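Local atomic coordinates of aminopeptidase P; XAA-pro aminopeptidase (Streptococcus thermophilus, PDB entry 3IL0), a protein that probably acts as a metal-dependent aminopeptidase of the M24B family, this chain being the N-terminal creatinase/prolidase-type domain of the longer enzyme. Residues 50-55 with 71-76; 22-27 with 41-46. All blocks are in the same frame, centred on the assembly; numbering follows the deposited sequence.

Contact 1. Residues 50-55 with 71-76; sequences RRLFLT and DIIESK
The carbonyl oxygen of Phe-53 is gripped twice, by one hydrogen bond and one weaker CA-H...O contact. Ile-73 N donates to Phe-53 O at 2.8 Å, lying nearly along the C=O axis (170° at the oxygen), while Ile-72 CA approaches Phe-53 O to 3.5 Å. This is the middle of five main-chain bonds joining two parallel strands. Before it, Asp-71 N reaches Arg-51 O in that carbonyl's plane, and Phe-53 N returns to Asp-71 O from 36° above the plane. Beyond it, Thr-55 N meets Ile-73 O at 3.1 Å almost end-on. The series closes with its shortest bond, Ser-75 N to Thr-55 O at 2.6 Å.

From Leu-52/Asp-71 to Leu-54/Ile-73, paired side chains lie alongside one another and point the same way, alternating between the two faces of the sheet. Leu-54 has CG anti to its carbonyl carbon (chi1 -56°), and its CD2 rests 4.0 Å from Ile-73 CB. On the same face, Leu-52 CD2 touches the CB of Asp-71 at 4.0 Å, so the acidic residue contributes its aliphatic carbon to the packing. Helix 78-88 covers both leucines, through Phe-85 over Leu-52 and Pro-78 and Asp-81 over Leu-54. On the other face, Phe-53, with CG anti to its backbone N, brings ring atom CD2 to 4.1 Å from Ile-72 CG2. Thr-55 CG2 lies in plane at the edge of this ring, and Ala-63 of helix 60-66 packs against the aromatic side chain. Strand 51-55, helix 60-66 and strand 71-74 thus form a beta-alpha-beta unit, with parallel strands joined by a helical crossover, at one side of the mixed sheet of the creatinase/prolidase N-terminal domain.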
loop_
_atom_site.group_PDB
_atom_site.type_symbol
_atom_site.label_atom_id
_atom_site.label_comp_id
_atom_site.label_asym_id
_atom_site.label_seq_id
_atom_site.Cartn_x
_atom_site.Cartn_y
_atom_site.Cartn_z
ATOM N N ARG A 50 9.747 -3.435 -0.220
ATOM C CA ARG A 50 9.338 -2.721 -1.429
ATOM C C ARG A 50 8.359 -1.631 -1.140
ATOM O O ARG A 50 7.736 -1.569 -0.082
ATOM C CB ARG A 50 8.664 -3.638 -2.449
ATOM C CG ARG A 50 9.141 -5.042 -2.492
ATOM C CD ARG A 50 8.537 -5.729 -3.739
ATOM N NE ARG A 50 9.040 -7.088 -3.861
ATOM C CZ ARG A 50 9.962 -7.518 -4.716
ATOM N NH1 ARG A 50 10.535 -6.718 -5.556
ATOM N NH2 ARG A 50 10.356 -8.782 -4.697
ATOM N N ARG A 51 8.191 -0.790 -2.136
ATOM C CA ARG A 51 7.143 0.173 -2.135
ATOM C C ARG A 51 6.547 0.096 -3.512
ATOM O O ARG A 51 7.244 0.360 -4.503
ATOM C CB ARG A 51 7.699 1.557 -1.876
ATOM C CG ARG A 51 8.455 1.676 -0.569
ATOM C CD ARG A 51 8.633 3.120 -0.185
ATOM N NE ARG A 51 9.609 3.162 0.891
ATOM C CZ ARG A 51 10.912 3.378 0.742
ATOM N NH1 ARG A 51 11.436 3.656 -0.442
ATOM N NH2 ARG A 51 11.687 3.332 1.808
ATOM N N LEU A 52 5.267 -0.263 -3.591
ATOM C CA LEU A 52 4.592 -0.367 -4.856
ATOM C C LEU A 52 3.553 0.714 -5.006
ATOM O O LEU A 52 2.793 1.033 -4.077
ATOM C CB LEU A 52 3.921 -1.725 -4.975
ATOM C CG LEU A 52 4.771 -2.985 -4.839
ATOM C CD1 LEU A 52 3.905 -4.201 -5.138
ATOM C CD2 LEU A 52 6.069 -2.905 -5.776
ATOM N N PHE A 53 3.496 1.271 -6.202
ATOM C CA PHE A 53 2.446 2.228 -6.535
ATOM C C PHE A 53 1.731 1.650 -7.728
ATOM O O PHE A 53 2.367 1.381 -8.752
ATOM C CB PHE A 53 3.066 3.608 -6.881
ATOM C CG PHE A 53 2.052 4.650 -7.259
ATOM C CD1 PHE A 53 1.636 5.599 -6.331
ATOM C CD2 PHE A 53 1.501 4.679 -8.544
ATOM C CE1 PHE A 53 0.703 6.563 -6.674
ATOM C CE2 PHE A 53 0.547 5.611 -8.886
ATOM C CZ PHE A 53 0.158 6.573 -7.953
ATOM N N LEU A 54 0.424 1.464 -7.633
ATOM C CA LEU A 54 -0.267 0.764 -8.693
ATOM C C LEU A 54 -1.332 1.650 -9.306
ATOM O O LEU A 54 -2.224 2.141 -8.608
ATOM C CB LEU A 54 -0.853 -0.587 -8.184
ATOM C CG LEU A 54 0.127 -1.589 -7.531
ATOM C CD1 LEU A 54 -0.022 -1.616 -6.036
ATOM C CD2 LEU A 54 -0.075 -2.968 -8.065
ATOM N N THR A 55 -1.250 1.823 -10.624
ATOM C CA THR A 55 -2.270 2.566 -11.360
ATOM C C THR A 55 -2.505 2.057 -12.815
ATOM O O THR A 55 -1.773 1.209 -13.334
ATOM C CB THR A 55 -1.927 4.061 -11.320
ATOM O OG1 THR A 55 -3.038 4.813 -11.798
ATOM C CG2 THR A 55 -0.685 4.352 -12.134
ATOM N N ASP A 71 8.160 1.828 -6.763
ATOM C CA ASP A 71 8.243 1.031 -7.903
ATOM C C ASP A 71 6.858 1.087 -8.512
ATOM O O ASP A 71 5.924 0.585 -7.917
ATOM C CB ASP A 71 8.639 -0.336 -7.416
ATOM C CG ASP A 71 8.825 -1.245 -8.498
ATOM O OD1 ASP A 71 7.918 -1.250 -9.350
ATOM O OD2 ASP A 71 9.874 -1.915 -8.517
ATOM N N ILE A 72 6.724 1.755 -9.654
ATOM C CA ILE A 72 5.411 2.011 -10.305
ATOM C C ILE A 72 4.987 0.777 -11.111
ATOM O O ILE A 72 5.787 0.241 -11.878
ATOM C CB ILE A 72 5.427 3.236 -11.289
ATOM C CG1 ILE A 72 6.319 4.390 -10.792
ATOM C CG2 ILE A 72 4.011 3.725 -11.597
ATOM C CD1 ILE A 72 5.978 5.002 -9.464
ATOM N N ILE A 73 3.744 0.321 -10.933
ATOM C CA ILE A 73 3.234 -0.874 -11.596
ATOM C C ILE A 73 2.004 -0.484 -12.386
ATOM O O ILE A 73 0.997 -0.006 -11.845
ATOM C CB ILE A 73 2.861 -2.031 -10.607
ATOM C CG1 ILE A 73 3.961 -2.290 -9.570
ATOM C CG2 ILE A 73 2.572 -3.300 -11.365
ATOM C CD1 ILE A 73 5.296 -2.738 -10.120
ATOM N N GLU A 74 2.078 -0.694 -13.688
ATOM C CA GLU A 74 0.907 -0.471 -14.536
ATOM C C GLU A 74 -0.024 -1.624 -14.266
ATOM O O GLU A 74 0.379 -2.778 -14.349
ATOM C CB GLU A 74 1.292 -0.387 -16.023
ATOM C CG GLU A 74 0.204 0.297 -16.900
ATOM C CD GLU A 74 0.706 0.747 -18.297
ATOM O OE1 GLU A 74 1.940 0.697 -18.561
ATOM O OE2 GLU A 74 -0.149 1.160 -19.121
ATOM N N SER A 75 -1.253 -1.322 -13.882
ATOM C CA SER A 75 -2.166 -2.379 -13.476
ATOM C C SER A 75 -3.611 -1.918 -13.529
ATOM O O SER A 75 -3.930 -0.812 -13.139
ATOM C CB SER A 75 -1.818 -2.847 -12.047
ATOM O OG SER A 75 -2.886 -3.597 -11.476
ATOM N N LYS A 76 -4.475 -2.796 -14.012
ATOM C CA LYS A 76 -5.903 -2.568 -14.010
ATOM C C LYS A 76 -6.609 -3.435 -12.952
ATOM O O LYS A 76 -7.808 -3.244 -12.703
ATOM C CB LYS A 76 -6.454 -2.869 -15.399
ATOM C CG LYS A 76 -7.645 -2.011 -15.831
ATOM C CD LYS A 76 -8.159 -2.412 -17.248
ATOM C CE LYS A 76 -8.327 -3.959 -17.433
ATOM N NZ LYS A 76 -9.008 -4.349 -18.704
#

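Contact 2. Residues 22-27 with 41-46; sequences ALLVTG and NATVFI
Four main-chain hydrogen bonds, in two reciprocal pairs, hold these antiparallel strands together. Val-25 N to Val-44 O is the straightest, at 2.9 Å and 175° at the hydrogen, and Val-44 N answers to Val-25 O. Leu-23 and Ile-46 make the other exchange. Between them Leu-24 faces Phe-45 as a non-hydrogen-bonded pair.

CA-H...O contacts add to this grip: Ala-22 CA comes within 3.1 Å of Ile-46 O, which already accepts from Leu-23 N, and Phe-45 CA approaches Leu-23 O.

Apolar contacts occupy both faces. Phe-45, with CG anti to its backbone N (chi1 -174°), carries its ring along the partner strand until CZ meets Ala-22 CB at 3.2 Å, a tight fit. Leu-24 crosses Thr-43 obliquely, CD1 to CG2 at 3.6 Å; the threonine thus offers its methyl group. Helix 78-88 packs on this side through Ile-82, which touches both Leu-24 and Phe-45. On the opposite face Val-25 CB and Val-44 CB approach to 3.9 Å beside helix 28-35.

Polar bonding across the strands is therefore entirely main-chain, while the side chains meet through carbon: the chemistry of a buried sheet centre shielded by helices.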
loop_
_atom_site.group_PDB
_atom_site.type_symbol
_atom_site.label_atom_id
_atom_site.label_comp_id
_atom_site.label_asym_id
_atom_site.label_seq_id
_atom_site.Cartn_x
_atom_site.Cartn_y
_atom_site.Cartn_z
ATOM N N ALA A 22 3.423 -6.233 5.447
ATOM C CA ALA A 22 2.928 -5.295 4.443
ATOM C C ALA A 22 1.692 -4.503 4.940
ATOM O O ALA A 22 1.010 -4.909 5.859
ATOM C CB ALA A 22 2.582 -6.107 3.169
ATOM N N LEU A 23 1.444 -3.376 4.302
ATOM C CA LEU A 23 0.259 -2.601 4.493
ATOM C C LEU A 23 -0.273 -2.185 3.144
ATOM O O LEU A 23 0.450 -1.635 2.294
ATOM C CB LEU A 23 0.517 -1.371 5.349
ATOM C CG LEU A 23 -0.744 -0.633 5.841
ATOM C CD1 LEU A 23 -1.606 -1.476 6.832
ATOM C CD2 LEU A 23 -0.337 0.686 6.412
ATOM N N LEU A 24 -1.537 -2.488 2.932
ATOM C CA LEU A 24 -2.238 -1.997 1.808
ATOM C C LEU A 24 -2.758 -0.592 2.222
ATOM O O LEU A 24 -3.414 -0.453 3.243
ATOM C CB LEU A 24 -3.378 -2.961 1.544
ATOM C CG LEU A 24 -4.373 -2.567 0.467
ATOM C CD1 LEU A 24 -3.692 -2.860 -0.854
ATOM C CD2 LEU A 24 -5.734 -3.308 0.578
ATOM N N VAL A 25 -2.489 0.409 1.389
ATOM C CA VAL A 25 -2.900 1.792 1.590
ATOM C C VAL A 25 -3.805 2.215 0.424
ATOM O O VAL A 25 -3.377 2.257 -0.711
ATOM C CB VAL A 25 -1.654 2.733 1.667
ATOM C CG1 VAL A 25 -2.074 4.154 1.871
ATOM C CG2 VAL A 25 -0.699 2.245 2.776
ATOM N N THR A 26 -5.071 2.452 0.740
ATOM C CA THR A 26 -6.103 2.952 -0.151
ATOM C C THR A 26 -6.461 4.309 0.478
ATOM O O THR A 26 -6.164 4.571 1.679
ATOM C CB THR A 26 -7.316 2.012 -0.113
ATOM O OG1 THR A 26 -7.604 1.667 1.265
ATOM C CG2 THR A 26 -6.997 0.705 -0.808
ATOM N N GLY A 27 -7.057 5.200 -0.301
ATOM C CA GLY A 27 -7.377 6.557 0.208
ATOM C C GLY A 27 -6.408 7.527 -0.413
ATOM O O GLY A 27 -5.203 7.402 -0.193
ATOM N N ASN A 41 -7.208 7.065 -8.371
ATOM C CA ASN A 41 -6.982 5.712 -8.841
ATOM C C ASN A 41 -5.519 5.229 -8.788
ATOM O O ASN A 41 -4.894 4.868 -9.809
ATOM C CB ASN A 41 -7.602 5.547 -10.210
ATOM C CG ASN A 41 -8.555 4.393 -10.233
ATOM O OD1 ASN A 41 -8.142 3.230 -10.022
ATOM N ND2 ASN A 41 -9.852 4.695 -10.428
ATOM N N ALA A 42 -4.998 5.270 -7.561
ATOM C CA ALA A 42 -3.734 4.664 -7.188
ATOM C C ALA A 42 -4.009 3.713 -5.996
ATOM O O ALA A 42 -4.943 3.954 -5.217
ATOM C CB ALA A 42 -2.706 5.743 -6.809
ATOM N N THR A 43 -3.228 2.619 -5.895
ATOM C CA THR A 43 -3.165 1.768 -4.685
ATOM C C THR A 43 -1.701 1.738 -4.325
ATOM O O THR A 43 -0.821 1.717 -5.218
ATOM C CB THR A 43 -3.671 0.302 -4.919
ATOM O OG1 THR A 43 -5.048 0.304 -5.338
ATOM C CG2 THR A 43 -3.544 -0.608 -3.615
ATOM N N VAL A 44 -1.426 1.738 -3.032
ATOM C CA VAL A 44 -0.058 1.599 -2.537
ATOM C C VAL A 44 0.052 0.330 -1.715
ATOM O O VAL A 44 -0.890 -0.051 -0.986
ATOM C CB VAL A 44 0.332 2.839 -1.743
ATOM C CG1 VAL A 44 1.574 2.613 -0.847
ATOM C CG2 VAL A 44 0.490 3.970 -2.715
ATOM N N PHE A 45 1.191 -0.332 -1.832
ATOM C CA PHE A 45 1.413 -1.517 -1.091
ATOM C C PHE A 45 2.879 -1.475 -0.678
ATOM O O PHE A 45 3.740 -1.605 -1.527
ATOM C CB PHE A 45 1.089 -2.759 -1.945
ATOM C CG PHE A 45 1.164 -4.069 -1.181
ATOM C CD1 PHE A 45 0.154 -4.440 -0.338
ATOM C CD2 PHE A 45 2.251 -4.900 -1.303
ATOM C CE1 PHE A 45 0.217 -5.638 0.372
ATOM C CE2 PHE A 45 2.343 -6.141 -0.592
ATOM C CZ PHE A 45 1.317 -6.504 0.231
ATOM N N ILE A 46 3.145 -1.330 0.621
ATOM C CA ILE A 46 4.494 -1.186 1.190
ATOM C C ILE A 46 4.816 -2.394 2.085
ATOM O O ILE A 46 4.005 -2.796 2.950
ATOM C CB ILE A 46 4.671 0.167 1.993
ATOM C CG1 ILE A 46 4.460 1.358 1.060
ATOM C CG2 ILE A 46 6.093 0.314 2.630
ATOM C CD1 ILE A 46 4.491 2.717 1.782
#

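How the contacts relate
Contacts 1 and 2 are neighbouring seams of one mixed sheet, their centres 9 Å apart. Along the chain they come in series: 22-27 pairs with 41-46 before 50-55 pairs with 71-76. Strands 42-47 and 51-55, consecutive and antiparallel, join the two seams directly, with a probable hydrogen bond from Leu-54 N to Thr-43 O and packing of Phe-53 on Ala-42; Thr-55 OG1 also probably bonds to Asn-41 O. The centre of contact 2 lies about 2 Å from the centre of the folded chain, whereas contact 1 reaches 71-74, one of the sheet's two edge strands within this chain. Helix 78-88 packs against side chains of both contacts, tying the sheet's buried centre to its more exposed margin.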